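Local coordinates for deacetylase EF_0837 (Enterococcus faecalis, PDB 2ICS), which deacetylates acetyl-(R)-mandelate with very low efficiency in vitro, using two zinc ions held in an amidohydrolase-type TIM barrel, at residues Y5-N11 with A40-L46; N11-V15 with E47-V52; G90-N96 with N116-I122. All blocks are in the same frame, centred on the assembly; numbering follows the deposited sequence.

Contact 1. Residues Y5-N11 with A40-L46; sequences YDLLIKN and AKETIHL
Backbone hydrogen bonds hold these two strands in parallel register, Tyr5 opposite Ala40 through Lys10 opposite His45. Ile44 bonds through N and O to the residues flanking Ile9: its N donates to Leu8 O (2.7 Å) and its O accepts from Lys10 N (2.8 Å). Leu8 N to Glu42 O and Leu46 N to Lys10 O, both 3.1 Å, extend the ladder. At the start, where Asp6 and Leu7 form a classic beta bulge opposite Ile24, Lys41 N reaches Tyr5 O and Glu42 N reaches Asp6 O, both at 3.2 Å. Asn11 leaves the extended conformation (phi 66°), and its ND2 donates to Leu46 O at 3.1 Å. The axes of 7-10 and 42-45 approach to 4.7 Å at 15°. Leu7, Ile9, Glu42 and Ile44 share one face; Leu7 CD1 (chi1 t) lies 4.3 Å from Ile44 CG1, and Ile9 CG2 is 3.7 Å from Leu46 CD1. On the other face small Ala40 lets its CB meet Leu8 CB at 4.0 Å, while Lys10 NZ hydrogen-bonds to Ile36 O and forms a salt bridge with Glu21. Main-chain bonding thus fixes this parallel sheet edge, leaving branched aliphatics to meet Ile363 and Ile368 of the neighbouring sheet.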
loop_
_atom_site.group_PDB
_atom_site.type_symbol
_atom_site.label_atom_id
_atom_site.label_comp_id
_atom_site.label_asym_id
_atom_site.label_seq_id
_atom_site.Cartn_x
_atom_site.Cartn_y
_atom_site.Cartn_z
ATOM N N TYR A 5 -1.416 -31.867 -6.757
ATOM C CA TYR A 5 -1.448 -30.417 -6.633
ATOM C C TYR A 5 -0.821 -29.913 -7.922
ATOM O O TYR A 5 -0.270 -30.702 -8.693
ATOM C CB TYR A 5 -0.590 -29.937 -5.456
ATOM C CG TYR A 5 -1.032 -30.406 -4.088
ATOM C CD1 TYR A 5 -2.296 -30.087 -3.589
ATOM C CD2 TYR A 5 -0.169 -31.142 -3.274
ATOM C CE1 TYR A 5 -2.689 -30.489 -2.310
ATOM C CE2 TYR A 5 -0.549 -31.547 -1.997
ATOM C CZ TYR A 5 -1.809 -31.219 -1.520
ATOM O OH TYR A 5 -2.185 -31.621 -0.254
ATOM N N ASP A 6 -0.904 -28.611 -8.163
ATOM C CA ASP A 6 -0.299 -28.033 -9.354
ATOM C C ASP A 6 1.102 -27.563 -8.990
ATOM O O ASP A 6 2.052 -27.765 -9.742
ATOM C CB ASP A 6 -1.124 -26.847 -9.868
ATOM C CG ASP A 6 -2.517 -27.253 -10.319
ATOM O OD1 ASP A 6 -2.629 -28.183 -11.146
ATOM O OD2 ASP A 6 -3.499 -26.641 -9.851
ATOM N N LEU A 7 1.224 -26.944 -7.821
ATOM C CA LEU A 7 2.509 -26.439 -7.370
ATOM C C LEU A 7 2.740 -26.735 -5.902
ATOM O O LEU A 7 1.819 -26.686 -5.088
ATOM C CB LEU A 7 2.597 -24.931 -7.602
ATOM C CG LEU A 7 3.951 -24.289 -7.272
ATOM C CD1 LEU A 7 5.028 -24.886 -8.164
ATOM C CD2 LEU A 7 3.872 -22.780 -7.475
ATOM N N LEU A 8 3.986 -27.039 -5.568
ATOM C CA LEU A 8 4.350 -27.349 -4.200
ATOM C C LEU A 8 5.661 -26.645 -3.882
ATOM O O LEU A 8 6.625 -26.740 -4.639
ATOM C CB LEU A 8 4.496 -28.862 -4.043
ATOM C CG LEU A 8 4.624 -29.422 -2.629
ATOM C CD1 LEU A 8 3.437 -28.973 -1.782
ATOM C CD2 LEU A 8 4.695 -30.949 -2.706
ATOM N N ILE A 9 5.687 -25.930 -2.762
ATOM C CA ILE A 9 6.872 -25.190 -2.343
ATOM C C ILE A 9 7.376 -25.777 -1.030
ATOM O O ILE A 9 6.662 -25.779 -0.025
ATOM C CB ILE A 9 6.521 -23.700 -2.174
ATOM C CG1 ILE A 9 5.902 -23.179 -3.476
ATOM C CG2 ILE A 9 7.757 -22.899 -1.835
ATOM C CD1 ILE A 9 5.124 -21.900 -3.311
ATOM N N LYS A 10 8.610 -26.270 -1.044
ATOM C CA LYS A 10 9.194 -26.909 0.130
ATOM C C LYS A 10 10.389 -26.174 0.726
ATOM O O LYS A 10 11.009 -25.329 0.078
ATOM C CB LYS A 10 9.641 -28.329 -0.232
ATOM C CG LYS A 10 8.744 -29.030 -1.238
ATOM C CD LYS A 10 7.725 -29.940 -0.579
ATOM C CE LYS A 10 8.392 -31.162 0.040
ATOM N NZ LYS A 10 7.377 -32.116 0.574
ATOM N N ASN A 11 10.695 -26.524 1.974
ATOM C CA ASN A 11 11.825 -25.978 2.717
ATOM C C ASN A 11 11.734 -24.494 3.060
ATOM O O ASN A 11 12.739 -23.847 3.343
ATOM C CB ASN A 11 13.123 -26.260 1.955
ATOM C CG ASN A 11 14.249 -26.680 2.873
ATOM O OD1 ASN A 11 14.056 -27.511 3.763
ATOM N ND2 ASN A 11 15.434 -26.121 2.661
ATOM N N ALA A 40 2.728 -33.205 -7.331
ATOM C CA ALA A 40 2.404 -31.947 -7.985
ATOM C C ALA A 40 3.148 -31.797 -9.306
ATOM O O ALA A 40 4.253 -32.317 -9.470
ATOM C CB ALA A 40 2.732 -30.780 -7.063
ATOM N N LYS A 41 2.529 -31.084 -10.243
ATOM C CA LYS A 41 3.113 -30.843 -11.560
ATOM C C LYS A 41 4.548 -30.366 -11.419
ATOM O O LYS A 41 5.454 -30.874 -12.080
ATOM C CB LYS A 41 2.299 -29.789 -12.316
ATOM C CG LYS A 41 0.877 -30.214 -12.655
ATOM C CD LYS A 41 0.852 -31.331 -13.693
ATOM C CE LYS A 41 1.319 -30.855 -15.067
ATOM N NZ LYS A 41 2.749 -30.423 -15.097
ATOM N N GLU A 42 4.749 -29.375 -10.559
ATOM C CA GLU A 42 6.078 -28.841 -10.325
ATOM C C GLU A 42 6.271 -28.635 -8.830
ATOM O O GLU A 42 5.327 -28.300 -8.109
ATOM C CB GLU A 42 6.267 -27.512 -11.065
ATOM C CG GLU A 42 7.726 -27.197 -11.371
ATOM C CD GLU A 42 7.921 -25.838 -12.013
ATOM O OE1 GLU A 42 7.141 -25.491 -12.926
ATOM O OE2 GLU A 42 8.862 -25.119 -11.612
ATOM N N THR A 43 7.497 -28.846 -8.369
ATOM C CA THR A 43 7.822 -28.686 -6.960
ATOM C C THR A 43 9.060 -27.821 -6.819
ATOM O O THR A 43 10.068 -28.056 -7.481
ATOM C CB THR A 43 8.083 -30.053 -6.290
ATOM O OG1 THR A 43 6.894 -30.849 -6.358
ATOM C CG2 THR A 43 8.485 -29.871 -4.825
ATOM N N ILE A 44 8.977 -26.811 -5.964
ATOM C CA ILE A 44 10.103 -25.918 -5.740
ATOM C C ILE A 44 10.778 -26.266 -4.419
ATOM O O ILE A 44 10.112 -26.438 -3.397
ATOM C CB ILE A 44 9.652 -24.442 -5.702
ATOM C CG1 ILE A 44 9.086 -24.036 -7.066
ATOM C CG2 ILE A 44 10.826 -23.544 -5.321
ATOM C CD1 ILE A 44 8.587 -22.599 -7.119
ATOM N N HIS A 45 12.100 -26.377 -4.455
ATOM C CA HIS A 45 12.876 -26.703 -3.267
ATOM C C HIS A 45 13.738 -25.504 -2.905
ATOM O O HIS A 45 14.819 -25.313 -3.454
ATOM C CB HIS A 45 13.742 -27.937 -3.537
ATOM C CG HIS A 45 12.947 -29.164 -3.861
ATOM N ND1 HIS A 45 12.289 -29.899 -2.896
ATOM C CD2 HIS A 45 12.651 -29.750 -5.045
ATOM C CE1 HIS A 45 11.622 -30.882 -3.473
ATOM N NE2 HIS A 45 11.824 -30.814 -4.778
ATOM N N LEU A 46 13.241 -24.692 -1.980
ATOM C CA LEU A 46 13.949 -23.495 -1.546
ATOM C C LEU A 46 15.234 -23.822 -0.800
ATOM O O LEU A 46 15.378 -24.905 -0.234
ATOM C CB LEU A 46 13.035 -22.652 -0.649
ATOM C CG LEU A 46 11.719 -22.237 -1.312
ATOM C CD1 LEU A 46 10.804 -21.593 -0.293
ATOM C CD2 LEU A 46 12.008 -21.291 -2.461
#

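Contact 2. Residues N11-V15 with E47-V52; sequences NGQTV and EPGTYV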
loop_
_atom_site.group_PDB
_atom_site.type_symbol
_atom_site.label_atom_id
_atom_site.label_comp_id
_atom_site.label_asym_id
_atom_site.label_seq_id
_atom_site.Cartn_x
_atom_site.Cartn_y
_atom_site.Cartn_z
ATOM N N ASN A 11 10.695 -26.524 1.974
ATOM C CA ASN A 11 11.825 -25.978 2.717
ATOM C C ASN A 11 11.734 -24.494 3.060
ATOM O O ASN A 11 12.739 -23.847 3.343
ATOM C CB ASN A 11 13.123 -26.260 1.955
ATOM C CG ASN A 11 14.249 -26.680 2.873
ATOM O OD1 ASN A 11 14.056 -27.511 3.763
ATOM N ND2 ASN A 11 15.434 -26.121 2.661
ATOM N N GLY A 12 10.522 -23.959 3.051
ATOM C CA GLY A 12 10.352 -22.559 3.376
ATOM C C GLY A 12 10.285 -22.307 4.871
ATOM O O GLY A 12 10.186 -23.234 5.675
ATOM N N GLN A 13 10.327 -21.034 5.237
ATOM C CA GLN A 13 10.278 -20.628 6.632
ATOM C C GLN A 13 9.615 -19.261 6.695
ATOM O O GLN A 13 9.874 -18.414 5.847
ATOM C CB GLN A 13 11.695 -20.528 7.184
ATOM C CG GLN A 13 11.771 -20.102 8.625
ATOM C CD GLN A 13 13.171 -19.703 9.030
ATOM O OE1 GLN A 13 13.440 -19.445 10.204
ATOM N NE2 GLN A 13 14.072 -19.634 8.056
ATOM N N THR A 14 8.755 -19.044 7.684
ATOM C CA THR A 14 8.106 -17.752 7.811
ATOM C C THR A 14 9.050 -16.829 8.565
ATOM O O THR A 14 10.064 -17.275 9.112
ATOM C CB THR A 14 6.769 -17.836 8.581
ATOM O OG1 THR A 14 7.020 -18.124 9.962
ATOM C CG2 THR A 14 5.881 -18.917 7.981
ATOM N N VAL A 15 8.717 -15.543 8.578
ATOM C CA VAL A 15 9.517 -14.534 9.252
ATOM C C VAL A 15 9.549 -14.779 10.772
ATOM O O VAL A 15 10.392 -14.235 11.479
ATOM C CB VAL A 15 8.955 -13.116 8.934
ATOM C CG1 VAL A 15 7.549 -12.986 9.468
ATOM C CG2 VAL A 15 9.856 -12.040 9.503
ATOM N N GLU A 47 16.173 -22.882 -0.817
ATOM C CA GLU A 47 17.437 -23.053 -0.116
ATOM C C GLU A 47 17.176 -22.828 1.363
ATOM O O GLU A 47 16.334 -22.012 1.728
ATOM C CB GLU A 47 18.466 -22.026 -0.598
ATOM C CG GLU A 47 18.998 -22.270 -1.997
ATOM C CD GLU A 47 19.611 -23.651 -2.145
ATOM O OE1 GLU A 47 20.472 -24.019 -1.314
ATOM O OE2 GLU A 47 19.229 -24.368 -3.095
ATOM N N PRO A 48 17.888 -23.553 2.235
ATOM C CA PRO A 48 17.693 -23.386 3.677
ATOM C C PRO A 48 17.915 -21.931 4.076
ATOM O O PRO A 48 18.872 -21.300 3.623
ATOM C CB PRO A 48 18.747 -24.317 4.273
ATOM C CG PRO A 48 18.816 -25.421 3.258
ATOM C CD PRO A 48 18.834 -24.647 1.957
ATOM N N GLY A 49 17.026 -21.399 4.909
ATOM C CA GLY A 49 17.160 -20.019 5.341
ATOM C C GLY A 49 16.342 -19.048 4.509
ATOM O O GLY A 49 16.392 -17.835 4.724
ATOM N N THR A 50 15.591 -19.574 3.549
ATOM C CA THR A 50 14.756 -18.732 2.700
ATOM C C THR A 50 13.403 -18.505 3.373
ATOM O O THR A 50 12.799 -19.434 3.915
ATOM C CB THR A 50 14.523 -19.379 1.314
ATOM O OG1 THR A 50 15.781 -19.609 0.668
ATOM C CG2 THR A 50 13.678 -18.469 0.439
ATOM N N TYR A 51 12.934 -17.264 3.341
ATOM C CA TYR A 51 11.653 -16.926 3.950
ATOM C C TYR A 51 10.532 -16.928 2.920
ATOM O O TYR A 51 10.771 -16.770 1.717
ATOM C CB TYR A 51 11.727 -15.547 4.607
ATOM C CG TYR A 51 12.716 -15.454 5.744
ATOM C CD1 TYR A 51 12.425 -15.997 6.994
ATOM C CD2 TYR A 51 13.948 -14.824 5.571
ATOM C CE1 TYR A 51 13.336 -15.911 8.047
ATOM C CE2 TYR A 51 14.870 -14.735 6.618
ATOM C CZ TYR A 51 14.555 -15.282 7.852
ATOM O OH TYR A 51 15.465 -15.211 8.881
ATOM N N VAL A 52 9.311 -17.106 3.411
ATOM C CA VAL A 52 8.118 -17.122 2.575
ATOM C C VAL A 52 6.990 -16.434 3.337
ATOM O O VAL A 52 6.851 -16.611 4.551
ATOM C CB VAL A 52 7.646 -18.561 2.257
ATOM C CG1 VAL A 52 6.556 -18.524 1.198
ATOM C CG2 VAL A 52 8.814 -19.416 1.801
HETATM O O HOH W 1 14.061 -21.957 5.042
HETATM O O HOH W 2 14.981 -16.801 11.152
HETATM O O HOH W 3 6.912 -14.620 6.611
#
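Asn11, where the chain turns a corner, sends its amide to the incoming segment: ND2 lies 3.5 Å from Pro48 CG but hydrogen-bonds to Leu46 O. Asn11 O accepts from water 1 (2.9 Å), which also accepts from Gly49 N (3.0 Å) and donates to Thr50 O (3.0 Å), tying the corner to the type II turn Glu47-Thr50. Gly49, phi 95°, suits the third position of that turn, and Thr50 OG1 donates to Glu47 O at 2.7 Å. Gly12 CA is 3.8 Å from Val52 CG2, so a CB here would collide with that methyl. At Gln13 the backbones meet, Val52 N donating to Gln13 O at 2.8 Å. The extended Gln13 side chain (chi1 and chi2 t) runs beside Tyr51, and water 2 joins Gln13 OE1 (3.2 Å) to Tyr51 OH (2.8 Å). Thr14 O comes to the edge of the Tyr51 ring, 3.4 Å from CD1. Val15 N donates to water 3 (2.8 Å), which donates to Val52 O (2.9 Å), and the Val15 side chain packs on helix 300-305. This water-bridged junction joins the small beta domain flanking the TIM barrel, as in other amidohydrolases, to strand 51-61, which runs on toward the barrel.

Contact 3. Residues G90-N96 with N116-I122; sequences GTTGAEN and NISKWGI
Two irregular loops after parallel strands 83-89 and 110-114 are joined chiefly by main-chain carbonyls. Three successive ones in 90-96 accept: Gly90 O from Asn116 ND2 (2.8 Å), Thr91 O from Ile122 N (3.1 Å) and Thr92 O from Asn116 N (3.0 Å). Conversely, Lys119 O accepts from Glu95 N (2.9 Å) and Trp120 O from Asn96 ND2 (3.3 Å). Water 4 bridges Ala94 N and Asn116 O, 2.7 Å from each.

Side chains shape each loop from within. Asn116, chi1 t, forms an Asx turn, its OD1 accepting from Ser118 N at 3.2 Å; Asn96, chi1 p, takes Gly93 N on OD1 at 2.7 Å. Asparagine suits both places because one amide can donate across the interface and accept locally. A type I turn, Ser118-Gly121, closes with Gly121 N to Ser118 O (2.8 Å).

The backbones approach, CA to CA, to 4.0 Å for Thr92 and Gly121 and 4.1 Å for Gly93 and Lys119. A CB on Gly93 or Gly121 would clash with the other segment, and Gly90 and Gly121 have positive phi (72° and 66°).

Packing is led by a CH-pi contact: Glu95 CB sits 3.6 Å from the centroid of the Trp120 six-membered ring, 4° off its normal. Thr91 CG2 meets Ile122 CD1 at 3.6 Å.

At the barrel's catalytic end, Thr91 OG1 hydrogen-bonds to the zinc ligand His62 and to Asp88, and the Ile122 side chain lies about 7 Å from the bound adenine. Amide and carbonyl pairing therefore sets the loop shapes beside the metal site.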
loop_
_atom_site.group_PDB
_atom_site.type_symbol
_atom_site.label_atom_id
_atom_site.label_comp_id
_atom_site.label_asym_id
_atom_site.label_seq_id
_atom_site.Cartn_x
_atom_site.Cartn_y
_atom_site.Cartn_z
ATOM N N GLY A 90 -6.038 6.355 -6.734
ATOM C CA GLY A 90 -6.810 7.407 -7.372
ATOM C C GLY A 90 -6.187 8.181 -8.516
ATOM O O GLY A 90 -6.505 9.356 -8.720
ATOM N N THR A 91 -5.304 7.546 -9.271
ATOM C CA THR A 91 -4.694 8.231 -10.402
ATOM C C THR A 91 -5.801 8.618 -11.377
ATOM O O THR A 91 -5.745 9.667 -12.019
ATOM C CB THR A 91 -3.706 7.321 -11.155
ATOM O OG1 THR A 91 -2.652 6.921 -10.272
ATOM C CG2 THR A 91 -3.114 8.057 -12.352
ATOM N N THR A 92 -6.812 7.758 -11.477
ATOM C CA THR A 92 -7.923 7.984 -12.393
ATOM C C THR A 92 -9.248 8.215 -11.702
ATOM O O THR A 92 -9.466 7.781 -10.572
ATOM C CB THR A 92 -8.135 6.782 -13.345
ATOM O OG1 THR A 92 -8.572 5.644 -12.589
ATOM C CG2 THR A 92 -6.850 6.438 -14.066
ATOM N N GLY A 93 -10.131 8.906 -12.413
ATOM C CA GLY A 93 -11.467 9.173 -11.917
ATOM C C GLY A 93 -12.406 8.343 -12.773
ATOM O O GLY A 93 -11.949 7.587 -13.630
ATOM N N ALA A 94 -13.708 8.481 -12.557
ATOM C CA ALA A 94 -14.695 7.721 -13.320
ATOM C C ALA A 94 -14.548 7.873 -14.834
ATOM O O ALA A 94 -14.860 6.954 -15.584
ATOM C CB ALA A 94 -16.101 8.135 -12.899
ATOM N N GLU A 95 -14.063 9.025 -15.284
ATOM C CA GLU A 95 -13.921 9.286 -16.712
ATOM C C GLU A 95 -12.750 8.603 -17.416
ATOM O O GLU A 95 -12.732 8.522 -18.646
ATOM C CB GLU A 95 -13.847 10.796 -16.952
ATOM C CG GLU A 95 -15.124 11.550 -16.583
ATOM C CD GLU A 95 -16.263 11.309 -17.568
ATOM O OE1 GLU A 95 -16.114 11.673 -18.757
ATOM O OE2 GLU A 95 -17.307 10.758 -17.155
ATOM N N ASN A 96 -11.770 8.116 -16.661
ATOM C CA ASN A 96 -10.631 7.458 -17.290
ATOM C C ASN A 96 -10.212 6.130 -16.665
ATOM O O ASN A 96 -9.260 5.499 -17.116
ATOM C CB ASN A 96 -9.434 8.417 -17.347
ATOM C CG ASN A 96 -9.193 9.157 -16.031
ATOM O OD1 ASN A 96 -9.981 9.063 -15.084
ATOM N ND2 ASN A 96 -8.100 9.910 -15.976
ATOM N N ASN A 116 -10.686 8.177 -7.910
ATOM C CA ASN A 116 -10.569 9.535 -7.389
ATOM C C ASN A 116 -11.970 10.120 -7.401
ATOM O O ASN A 116 -12.711 9.902 -8.352
ATOM C CB ASN A 116 -9.666 10.364 -8.304
ATOM C CG ASN A 116 -9.040 11.550 -7.600
ATOM O OD1 ASN A 116 -9.729 12.386 -7.009
ATOM N ND2 ASN A 116 -7.716 11.635 -7.670
ATOM N N ILE A 117 -12.343 10.860 -6.364
ATOM C CA ILE A 117 -13.678 11.447 -6.341
ATOM C C ILE A 117 -13.834 12.496 -7.441
ATOM O O ILE A 117 -14.949 12.898 -7.765
ATOM C CB ILE A 117 -14.001 12.077 -4.975
ATOM C CG1 ILE A 117 -12.956 13.135 -4.619
ATOM C CG2 ILE A 117 -14.063 10.987 -3.921
ATOM C CD1 ILE A 117 -13.291 13.914 -3.367
ATOM N N SER A 118 -12.712 12.936 -8.008
ATOM C CA SER A 118 -12.727 13.905 -9.106
ATOM C C SER A 118 -12.687 13.083 -10.404
ATOM O O SER A 118 -11.716 12.370 -10.661
ATOM C CB SER A 118 -11.505 14.821 -9.023
ATOM O OG SER A 118 -11.612 15.884 -9.951
ATOM N N LYS A 119 -13.737 13.192 -11.214
ATOM C CA LYS A 119 -13.861 12.412 -12.449
ATOM C C LYS A 119 -12.654 12.218 -13.369
ATOM O O LYS A 119 -12.572 11.201 -14.059
ATOM C CB LYS A 119 -15.050 12.910 -13.282
ATOM C CG LYS A 119 -14.963 14.333 -13.823
ATOM C CD LYS A 119 -16.091 14.552 -14.841
ATOM C CE LYS A 119 -16.162 15.981 -15.371
ATOM N NZ LYS A 119 -16.824 16.918 -14.411
ATOM N N TRP A 120 -11.719 13.163 -13.403
ATOM C CA TRP A 120 -10.556 12.984 -14.269
ATOM C C TRP A 120 -9.301 12.566 -13.513
ATOM O O TRP A 120 -8.206 12.547 -14.071
ATOM C CB TRP A 120 -10.274 14.257 -15.078
ATOM C CG TRP A 120 -11.331 14.538 -16.103
ATOM C CD1 TRP A 120 -12.336 15.457 -16.016
ATOM C CD2 TRP A 120 -11.522 13.849 -17.342
ATOM N NE1 TRP A 120 -13.146 15.380 -17.124
ATOM C CE2 TRP A 120 -12.668 14.400 -17.954
ATOM C CE3 TRP A 120 -10.836 12.814 -17.995
ATOM C CZ2 TRP A 120 -13.148 13.952 -19.191
ATOM C CZ3 TRP A 120 -11.313 12.367 -19.228
ATOM C CH2 TRP A 120 -12.460 12.938 -19.812
ATOM N N GLY A 121 -9.460 12.214 -12.245
ATOM C CA GLY A 121 -8.310 11.805 -11.465
ATOM C C GLY A 121 -7.326 12.940 -11.242
ATOM O O GLY A 121 -7.714 14.095 -11.073
ATOM N N ILE A 122 -6.043 12.609 -11.260
ATOM C CA ILE A 122 -4.993 13.593 -11.030
ATOM C C ILE A 122 -4.433 14.219 -12.306
ATOM O O ILE A 122 -3.254 14.554 -12.351
ATOM C CB ILE A 122 -3.823 12.952 -10.273
ATOM C CG1 ILE A 122 -3.263 11.810 -11.124
ATOM C CG2 ILE A 122 -4.288 12.443 -8.909
ATOM C CD1 ILE A 122 -2.246 10.962 -10.436
HETATM O O HOH W 4 -14.431 10.079 -10.467
#

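How the contacts relate
Contacts 1 and 2 are continuous: they share Asn11 and strand 5-13, their centres lie 14 Å apart, and Leu46 CD1 of the first packs 3.6 Å from Val52 CG2 of the second. Contact 1 lies within the N-terminal sheet, and contact 2 is where the path from strand 42-45 turns into strand 51-61 beside the end of strand 5-13; the far end of 51-61 brings the zinc ligand His60. Contact 3 stands apart, with centres 42 Å from contact 1 and 41 Å from contact 2, on the opposite side of the chain's centre from the latter. Of the three it alone adjoins the active site, the Ile122 side chain being about 7 Å from a zinc ion.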